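Local structure of tungsten-containing formylmethanofuran dehydrogenase 2 subunit C (5T5I) at residues W116-D120 with Y135-R141; E161-Y165 with V177-I183; Y165-I171 with H184-I190. The protein is a subunit of the tungsten-containing formylmethanofuran dehydrogenase complex, which reduces and fixes CO2 as formylmethanofuran, and probably serves as a beta-helical scaffold. The contacts are given in a common frame with arbitrary orientation. Numbering follows the deposited sequence.

Contact 1 of 3, residues W116-D120 with Y135-R141. With CA (calcium ion), chain B.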
loop_
_atom_site.group_PDB
_atom_site.type_symbol
_atom_site.label_atom_id
_atom_site.label_comp_id
_atom_site.label_asym_id
_atom_site.label_seq_id
_atom_site.Cartn_x
_atom_site.Cartn_y
_atom_site.Cartn_z
ATOM N N TRP C 116 -18.241 35.228 16.707
ATOM C CA TRP C 116 -18.802 36.432 16.062
ATOM C C TRP C 116 -18.183 37.754 16.552
ATOM O O TRP C 116 -18.819 38.804 16.482
ATOM C CB TRP C 116 -20.338 36.460 16.142
ATOM C CG TRP C 116 -20.955 35.351 15.351
ATOM C CD1 TRP C 116 -20.948 35.217 13.993
ATOM C CD2 TRP C 116 -21.593 34.178 15.867
ATOM N NE1 TRP C 116 -21.520 34.020 13.632
ATOM C CE2 TRP C 116 -21.938 33.367 14.762
ATOM C CE3 TRP C 116 -21.915 33.734 17.157
ATOM C CZ2 TRP C 116 -22.599 32.137 14.910
ATOM C CZ3 TRP C 116 -22.535 32.499 17.302
ATOM C CH2 TRP C 116 -22.879 31.723 16.191
ATOM N N ALA C 117 -16.908 37.727 16.944
ATOM C CA ALA C 117 -16.198 38.951 17.312
ATOM C C ALA C 117 -16.047 39.762 16.025
ATOM O O ALA C 117 -15.563 39.239 15.025
ATOM C CB ALA C 117 -14.830 38.625 17.891
ATOM N N GLY C 118 -16.537 40.993 16.022
ATOM C CA GLY C 118 -16.476 41.826 14.821
ATOM C C GLY C 118 -17.354 41.372 13.664
ATOM O O GLY C 118 -17.099 41.748 12.520
ATOM N N GLN C 119 -18.416 40.590 13.926
ATOM C CA GLN C 119 -19.354 40.185 12.862
ATOM C C GLN C 119 -19.906 41.447 12.188
ATOM O O GLN C 119 -20.231 42.410 12.891
ATOM C CB GLN C 119 -20.511 39.383 13.453
ATOM C CG GLN C 119 -21.618 38.979 12.439
ATOM C CD GLN C 119 -22.739 38.262 13.149
ATOM O OE1 GLN C 119 -23.130 38.643 14.250
ATOM N NE2 GLN C 119 -23.236 37.165 12.585
ATOM N N ASP C 120 -19.948 41.474 10.841
ATOM C CA ASP C 120 -20.456 42.634 10.074
ATOM C C ASP C 120 -19.729 43.982 10.357
ATOM O O ASP C 120 -20.333 45.039 10.202
ATOM C CB ASP C 120 -21.979 42.827 10.300
ATOM C CG ASP C 120 -22.824 41.731 9.712
ATOM O OD1 ASP C 120 -22.588 41.372 8.546
ATOM O OD2 ASP C 120 -23.782 41.302 10.385
ATOM N N TYR C 135 -16.095 32.347 13.432
ATOM C CA TYR C 135 -16.720 33.491 12.770
ATOM C C TYR C 135 -16.165 34.878 13.161
ATOM O O TYR C 135 -16.933 35.839 13.287
ATOM C CB TYR C 135 -18.260 33.454 12.991
ATOM C CG TYR C 135 -18.950 32.221 12.434
ATOM C CD1 TYR C 135 -19.062 32.020 11.064
ATOM C CD2 TYR C 135 -19.544 31.292 13.276
ATOM C CE1 TYR C 135 -19.692 30.886 10.548
ATOM C CE2 TYR C 135 -20.185 30.162 12.772
ATOM C CZ TYR C 135 -20.260 29.965 11.408
ATOM O OH TYR C 135 -20.898 28.851 10.913
ATOM N N VAL C 136 -14.836 35.005 13.293
ATOM C CA VAL C 136 -14.230 36.307 13.534
ATOM C C VAL C 136 -14.459 37.096 12.234
ATOM O O VAL C 136 -14.129 36.590 11.159
ATOM C CB VAL C 136 -12.708 36.234 13.830
ATOM C CG1 VAL C 136 -12.111 37.634 13.942
ATOM C CG2 VAL C 136 -12.411 35.431 15.098
ATOM N N GLY C 137 -15.030 38.291 12.341
ATOM C CA GLY C 137 -15.285 39.151 11.188
ATOM C C GLY C 137 -16.139 38.536 10.096
ATOM O O GLY C 137 -15.885 38.765 8.917
ATOM N N SER C 138 -17.160 37.764 10.473
ATOM C CA SER C 138 -18.050 37.064 9.533
ATOM C C SER C 138 -19.289 37.892 9.138
ATOM O O SER C 138 -19.479 39.018 9.591
ATOM C CB SER C 138 -18.531 35.761 10.176
ATOM O OG SER C 138 -19.517 36.058 11.148
ATOM N N SER C 139 -20.139 37.293 8.303
ATOM C CA SER C 139 -21.436 37.844 7.925
ATOM C C SER C 139 -22.508 37.228 8.872
ATOM O O SER C 139 -22.171 36.473 9.786
ATOM C CB SER C 139 -21.765 37.482 6.474
ATOM O OG SER C 139 -22.077 36.108 6.290
ATOM N N TYR C 140 -23.773 37.554 8.639
ATOM C CA TYR C 140 -24.911 36.973 9.352
ATOM C C TYR C 140 -25.500 35.859 8.469
ATOM O O TYR C 140 -25.387 35.926 7.245
ATOM C CB TYR C 140 -25.987 38.037 9.650
ATOM C CG TYR C 140 -27.214 37.480 10.336
ATOM C CD1 TYR C 140 -27.161 37.041 11.654
ATOM C CD2 TYR C 140 -28.423 37.354 9.653
ATOM C CE1 TYR C 140 -28.274 36.472 12.272
ATOM C CE2 TYR C 140 -29.544 36.798 10.266
ATOM C CZ TYR C 140 -29.467 36.357 11.577
ATOM O OH TYR C 140 -30.599 35.829 12.149
ATOM N N ARG C 141 -26.129 34.851 9.090
ATOM C CA ARG C 141 -26.805 33.739 8.376
ATOM C C ARG C 141 -27.653 34.250 7.202
ATOM O O ARG C 141 -28.398 35.226 7.337
ATOM C CB ARG C 141 -27.752 32.953 9.303
ATOM C CG ARG C 141 -27.103 32.326 10.559
ATOM C CD ARG C 141 -25.806 31.574 10.264
ATOM N NE ARG C 141 -25.279 30.873 11.440
ATOM C CZ ARG C 141 -24.205 30.081 11.438
ATOM N NH1 ARG C 141 -23.527 29.866 10.313
ATOM N NH2 ARG C 141 -23.812 29.484 12.550
HETATM CA CA CA B . -23.841 34.325 5.355
HETATM O O HOH W 1 -22.452 33.475 10.792
HETATM O O HOH W 2 -24.218 40.049 7.012
#
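The indole of W116 lies over CB of Y135, with W116 CD1 3.4 Å from Y135 CB. Its five-membered ring runs almost parallel to the phenol, planes at 4° and centroids 4.7 Å apart, but slid so far that the rings barely overlap. Two type II turns, W116-Q119 and Y135-S138, sit one above the other as successive rungs. G137 N donates to A117 O at 2.9 Å, and D120 N donates to S138 O at 2.8 Å. Q119 extends its amide to the next rung, NE2 to S139 O at 3.1 Å, while a water bridges W116 NE1 and S139 O. S139 OG binds the calcium at 2.7 Å and is hydrogen-bonded to E164; D143 O and D128 OD1 of the subunit B chain also bind the metal, which thus ties the two subunits. Y140 OH and R141 NH2 are hydrogen-bonded to Y319 O and P321 O of subunit B. Both turns belong to beta-helix loops, the first between strands 106-109 and 125-128, the second between 125-128 and 151-154.

Contact 2 of 3, residues E161-Y165 with V177-I183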
loop_
_atom_site.group_PDB
_atom_site.type_symbol
_atom_site.label_atom_id
_atom_site.label_comp_id
_atom_site.label_asym_id
_atom_site.label_seq_id
_atom_site.Cartn_x
_atom_site.Cartn_y
_atom_site.Cartn_z
ATOM N N GLU C 161 -14.044 29.357 10.070
ATOM C CA GLU C 161 -14.732 30.321 9.225
ATOM C C GLU C 161 -14.439 31.786 9.556
ATOM O O GLU C 161 -15.338 32.632 9.509
ATOM C CB GLU C 161 -16.250 30.023 9.254
ATOM C CG GLU C 161 -16.601 28.625 8.755
ATOM C CD GLU C 161 -18.088 28.348 8.798
ATOM O OE1 GLU C 161 -18.806 28.773 7.863
ATOM O OE2 GLU C 161 -18.554 27.797 9.821
ATOM N N ILE C 162 -13.167 32.104 9.854
ATOM C CA ILE C 162 -12.827 33.494 10.097
ATOM C C ILE C 162 -12.945 34.224 8.735
ATOM O O ILE C 162 -12.649 33.643 7.683
ATOM C CB ILE C 162 -11.429 33.704 10.768
ATOM C CG1 ILE C 162 -10.271 33.320 9.847
ATOM C CG2 ILE C 162 -11.307 32.965 12.128
ATOM C CD1 ILE C 162 -9.085 34.187 10.070
ATOM N N GLY C 163 -13.470 35.429 8.759
ATOM C CA GLY C 163 -13.681 36.211 7.545
ATOM C C GLY C 163 -14.674 35.615 6.562
ATOM O O GLY C 163 -14.556 35.815 5.351
ATOM N N GLU C 164 -15.665 34.884 7.068
ATOM C CA GLU C 164 -16.717 34.274 6.247
ATOM C C GLU C 164 -17.493 35.362 5.473
ATOM O O GLU C 164 -17.976 36.310 6.080
ATOM C CB GLU C 164 -17.638 33.434 7.154
ATOM C CG GLU C 164 -18.849 32.795 6.475
ATOM C CD GLU C 164 -20.203 33.363 6.851
ATOM O OE1 GLU C 164 -20.248 34.456 7.453
ATOM O OE2 GLU C 164 -21.227 32.779 6.433
ATOM N N TYR C 165 -17.529 35.260 4.124
ATOM C CA TYR C 165 -18.163 36.253 3.225
ATOM C C TYR C 165 -17.555 37.687 3.379
ATOM O O TYR C 165 -18.238 38.683 3.143
ATOM C CB TYR C 165 -19.710 36.280 3.374
ATOM C CG TYR C 165 -20.444 35.194 2.618
ATOM C CD1 TYR C 165 -20.694 35.312 1.257
ATOM C CD2 TYR C 165 -20.932 34.072 3.272
ATOM C CE1 TYR C 165 -21.390 34.323 0.558
ATOM C CE2 TYR C 165 -21.632 33.081 2.591
ATOM C CZ TYR C 165 -21.849 33.203 1.230
ATOM O OH TYR C 165 -22.533 32.211 0.578
ATOM N N VAL C 177 -5.288 28.814 13.242
ATOM C CA VAL C 177 -6.720 28.693 12.960
ATOM C C VAL C 177 -7.035 27.221 12.685
ATOM O O VAL C 177 -6.135 26.430 12.370
ATOM C CB VAL C 177 -7.278 29.607 11.839
ATOM C CG1 VAL C 177 -7.031 31.080 12.141
ATOM C CG2 VAL C 177 -6.722 29.230 10.481
ATOM N N ASN C 178 -8.316 26.865 12.750
ATOM C CA ASN C 178 -8.739 25.502 12.483
ATOM C C ASN C 178 -9.077 25.326 10.993
ATOM O O ASN C 178 -8.140 25.276 10.196
ATOM C CB ASN C 178 -9.848 25.073 13.449
ATOM C CG ASN C 178 -10.115 23.589 13.389
ATOM O OD1 ASN C 178 -9.202 22.800 13.508
ATOM N ND2 ASN C 178 -11.352 23.168 13.256
ATOM N N ILE C 179 -10.364 25.261 10.583
ATOM C CA ILE C 179 -10.668 25.042 9.168
ATOM C C ILE C 179 -11.470 26.175 8.541
ATOM O O ILE C 179 -12.122 26.951 9.225
ATOM C CB ILE C 179 -11.351 23.671 8.929
ATOM C CG1 ILE C 179 -12.764 23.603 9.576
ATOM C CG2 ILE C 179 -10.455 22.537 9.416
ATOM C CD1 ILE C 179 -13.604 22.398 9.121
ATOM N N MET C 180 -11.383 26.264 7.220
ATOM C CA MET C 180 -12.149 27.171 6.364
ATOM C C MET C 180 -11.983 28.680 6.641
ATOM O O MET C 180 -12.972 29.414 6.542
ATOM C CB MET C 180 -13.641 26.775 6.391
ATOM C CG MET C 180 -13.860 25.301 6.081
ATOM S SD MET C 180 -15.562 24.680 5.930
ATOM C CE MET C 180 -16.150 24.793 7.628
ATOM N N PRO C 181 -10.751 29.195 6.882
ATOM C CA PRO C 181 -10.592 30.656 6.973
ATOM C C PRO C 181 -10.797 31.268 5.583
ATOM O O PRO C 181 -10.373 30.677 4.585
ATOM C CB PRO C 181 -9.146 30.828 7.444
ATOM C CG PRO C 181 -8.433 29.644 6.888
ATOM C CD PRO C 181 -9.441 28.508 6.964
ATOM N N GLY C 182 -11.489 32.400 5.523
ATOM C CA GLY C 182 -11.797 33.070 4.261
ATOM C C GLY C 182 -12.836 32.379 3.390
ATOM O O GLY C 182 -12.903 32.641 2.180
ATOM N N ILE C 183 -13.660 31.491 3.989
ATOM C CA ILE C 183 -14.755 30.796 3.282
ATOM C C ILE C 183 -15.657 31.845 2.586
ATOM O O ILE C 183 -16.071 32.801 3.227
ATOM C CB ILE C 183 -15.568 29.869 4.235
ATOM C CG1 ILE C 183 -16.610 29.002 3.462
ATOM C CG2 ILE C 183 -16.244 30.648 5.375
ATOM C CD1 ILE C 183 -16.086 27.675 2.995
HETATM O O HOH W 3 -10.902 29.687 10.290
#
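Two consecutive coils of a beta-helix meet here, each bending through a type II turn: E161-E164 on one, M180-I183 on the next. Three backbone hydrogen bonds give the ladder between them. E161 N donates to I179 O (3.2 Å), G182 N to I162 O (2.7 Å) and Y165 N to I183 O (3.0 Å), so the donor alternates between coils, much as in a parallel sheet although this part is mostly turn. CA-H...O contacts fill in beside them, from E161 CA to M180 O (3.3 Å) and from E164 CA to I183 O (3.4 Å). G163 and G182 hold matching places in the two turns, both with positive phi, which favours glycine.

The apolar contacts lie mainly around I162, whose CG1 is 3.6 Å from P181 CB and whose CD1 is 4.3 Å from V177 CG1; I171 and I190 of the neighbouring strands pack on the same side chain. On the other side, I183 CG2 reaches E161 CB at 3.9 Å and E164 CG at 3.6 Å.

The charged ends face subunit B. E161 and E164 both form salt bridges with R264 of the subunit B chain, and E164 OE1 also bonds to S139, a calcium ligand. Between the coils, a water donates to I179 O at 3.2 Å and accepts a weak bond from I162 N at 3.3 Å.

Contact 3 of 3, residues Y165-I171 with H184-I190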
loop_
_atom_site.group_PDB
_atom_site.type_symbol
_atom_site.label_atom_id
_atom_site.label_comp_id
_atom_site.label_asym_id
_atom_site.label_seq_id
_atom_site.Cartn_x
_atom_site.Cartn_y
_atom_site.Cartn_z
ATOM N N TYR C 165 -17.529 35.260 4.124
ATOM C CA TYR C 165 -18.163 36.253 3.225
ATOM C C TYR C 165 -17.555 37.687 3.379
ATOM O O TYR C 165 -18.238 38.683 3.143
ATOM C CB TYR C 165 -19.710 36.280 3.374
ATOM C CG TYR C 165 -20.444 35.194 2.618
ATOM C CD1 TYR C 165 -20.694 35.312 1.257
ATOM C CD2 TYR C 165 -20.932 34.072 3.272
ATOM C CE1 TYR C 165 -21.390 34.323 0.558
ATOM C CE2 TYR C 165 -21.632 33.081 2.591
ATOM C CZ TYR C 165 -21.849 33.203 1.230
ATOM O OH TYR C 165 -22.533 32.211 0.578
ATOM N N MET C 166 -16.260 37.786 3.712
ATOM C CA MET C 166 -15.586 39.079 3.900
ATOM C C MET C 166 -15.659 39.913 2.625
ATOM O O MET C 166 -15.476 39.377 1.539
ATOM C CB MET C 166 -14.114 38.855 4.302
ATOM C CG MET C 166 -13.488 39.995 5.027
ATOM S SD MET C 166 -11.761 39.578 5.365
ATOM C CE MET C 166 -11.204 41.049 6.110
ATOM N N ASN C 167 -15.943 41.207 2.766
ATOM C CA ASN C 167 -16.074 42.158 1.661
ATOM C C ASN C 167 -15.252 43.460 1.874
ATOM O O ASN C 167 -15.671 44.533 1.442
ATOM C CB ASN C 167 -17.556 42.507 1.517
ATOM C CG ASN C 167 -17.948 43.003 0.164
ATOM O OD1 ASN C 167 -17.224 42.844 -0.834
ATOM N ND2 ASN C 167 -19.115 43.624 0.112
ATOM N N GLY C 168 -14.116 43.351 2.544
ATOM C CA GLY C 168 -13.251 44.485 2.880
ATOM C C GLY C 168 -12.714 44.380 4.295
ATOM O O GLY C 168 -13.158 43.537 5.075
ATOM N N GLY C 169 -11.783 45.253 4.628
ATOM C CA GLY C 169 -11.159 45.271 5.940
ATOM C C GLY C 169 -9.994 44.309 6.039
ATOM O O GLY C 169 -9.506 43.782 5.029
ATOM N N LYS C 170 -9.560 44.054 7.264
ATOM C CA LYS C 170 -8.375 43.233 7.509
ATOM C C LYS C 170 -8.493 42.413 8.788
ATOM O O LYS C 170 -8.904 42.941 9.820
ATOM C CB LYS C 170 -7.162 44.164 7.608
ATOM C CG LYS C 170 -5.829 43.466 7.756
ATOM C CD LYS C 170 -4.661 44.376 7.396
ATOM C CE LYS C 170 -4.487 45.563 8.321
ATOM N NZ LYS C 170 -3.395 46.468 7.875
ATOM N N ILE C 171 -8.088 41.137 8.727
ATOM C CA ILE C 171 -8.076 40.246 9.891
ATOM C C ILE C 171 -6.664 39.675 10.036
ATOM O O ILE C 171 -6.137 39.086 9.087
ATOM C CB ILE C 171 -9.125 39.118 9.794
ATOM C CG1 ILE C 171 -10.558 39.689 9.729
ATOM C CG2 ILE C 171 -8.980 38.132 10.990
ATOM C CD1 ILE C 171 -11.643 38.665 9.328
ATOM N N HIS C 184 -15.905 31.693 1.276
ATOM C CA HIS C 184 -16.740 32.639 0.486
ATOM C C HIS C 184 -16.232 34.086 0.508
ATOM O O HIS C 184 -17.005 34.991 0.252
ATOM C CB HIS C 184 -18.220 32.616 0.930
ATOM C CG HIS C 184 -18.981 31.409 0.533
ATOM N ND1 HIS C 184 -19.359 31.196 -0.776
ATOM C CD2 HIS C 184 -19.490 30.435 1.305
ATOM C CE1 HIS C 184 -20.052 30.067 -0.759
ATOM N NE2 HIS C 184 -20.166 29.594 0.485
ATOM N N MET C 185 -14.932 34.317 0.734
ATOM C CA MET C 185 -14.391 35.676 0.775
ATOM C C MET C 185 -14.537 36.353 -0.599
ATOM O O MET C 185 -14.306 35.713 -1.618
ATOM C CB MET C 185 -12.897 35.593 1.193
ATOM C CG MET C 185 -12.167 36.857 1.204
ATOM S SD MET C 185 -10.452 36.502 1.710
ATOM C CE MET C 185 -10.027 38.070 2.334
ATOM N N ASN C 186 -14.964 37.628 -0.604
ATOM C CA ASN C 186 -15.101 38.457 -1.807
ATOM C C ASN C 186 -13.992 39.487 -1.936
ATOM O O ASN C 186 -13.569 39.781 -3.049
ATOM C CB ASN C 186 -16.445 39.202 -1.805
ATOM C CG ASN C 186 -17.604 38.342 -2.168
ATOM O OD1 ASN C 186 -18.605 38.281 -1.447
ATOM N ND2 ASN C 186 -17.564 37.803 -3.372
ATOM N N ASN C 187 -13.612 40.119 -0.823
ATOM C CA ASN C 187 -12.586 41.169 -0.770
ATOM C C ASN C 187 -12.038 41.242 0.647
ATOM O O ASN C 187 -12.668 40.748 1.585
ATOM C CB ASN C 187 -13.200 42.547 -1.138
ATOM C CG ASN C 187 -12.984 43.005 -2.556
ATOM O OD1 ASN C 187 -12.068 43.774 -2.845
ATOM N ND2 ASN C 187 -13.912 42.690 -3.446
ATOM N N GLY C 188 -10.898 41.902 0.787
ATOM C CA GLY C 188 -10.231 42.086 2.068
ATOM C C GLY C 188 -8.926 41.326 2.143
ATOM O O GLY C 188 -8.468 40.741 1.150
ATOM N N LEU C 189 -8.311 41.364 3.319
ATOM C CA LEU C 189 -7.026 40.715 3.572
ATOM C C LEU C 189 -7.087 39.936 4.886
ATOM O O LEU C 189 -7.496 40.482 5.905
ATOM C CB LEU C 189 -5.889 41.772 3.601
ATOM C CG LEU C 189 -4.512 41.319 4.090
ATOM C CD1 LEU C 189 -3.927 40.228 3.199
ATOM C CD2 LEU C 189 -3.542 42.515 4.175
ATOM N N ILE C 190 -6.703 38.658 4.848
ATOM C CA ILE C 190 -6.592 37.812 6.035
ATOM C C ILE C 190 -5.128 37.377 6.125
ATOM O O ILE C 190 -4.606 36.785 5.174
ATOM C CB ILE C 190 -7.528 36.585 6.007
ATOM C CG1 ILE C 190 -9.008 37.030 6.003
ATOM C CG2 ILE C 190 -7.264 35.654 7.222
ATOM C CD1 ILE C 190 -9.987 35.921 5.601
#
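Y165 and H184 hold nearly the same rotamer, chi1 m with chi2 near -80° and -73°, and this like setting lays their rings in an offset stack, centroids 4.3 Å apart and planes at 5°. H184 CB sits over the face of the tyrosine ring, 3.5 Å from its centroid, and H184 NE2 goes on to D267 of the subunit B chain. M166 and M185 are both extended, every chi in t, so M166 SD lies 3.8 Å from M185 CE and also 3.8 Å from I190 CG1. I171 and I190 repeat the match with m,t rotamers, I171 CB 4.3 Å from I190 CG1. K170 brings CD to 3.9 Å from L189 CD2, then bends at chi3 (p) on the way to its salt bridge with E236.

Along the backbone, M166 O accepts from both N186 N (2.8 Å) and N187 N (3.1 Å). A beta bulge between N167 and K170 shifts the register by one before I171 N reaches L189 O at 3.0 Å. G168 and G169 at the corner, and G188 in its strand, adopt backbone angles that call for glycine. Like residues stacked in ladders from coil to coil, across parallel strands and turns, are characteristic of a beta-helix.

How the contacts relate
Contacts 1 and 2 are buried, whereas contact 3 is partly exposed around its glycine corner. The loops of contacts 1 and 2 join directly: V136 O meets G163 N at 2.7 Å and S139 OG meets E164 OE1 at 2.7 Å, both probable hydrogen bonds. Contacts 2 and 3 follow the same pair of coils and share Y165, their segments alternating along the chain; I162 CD1 lies 3.7 Å from I190 CG2. Chemistry follows place. Contact 1 combines aromatic rings, polar side chains and metal, contact 2 pairs an apolar inner side with glutamates directed at subunit B, and contact 3 joins a ring stack and methionines to a parallel-strand backbone ladder broken by a bulge.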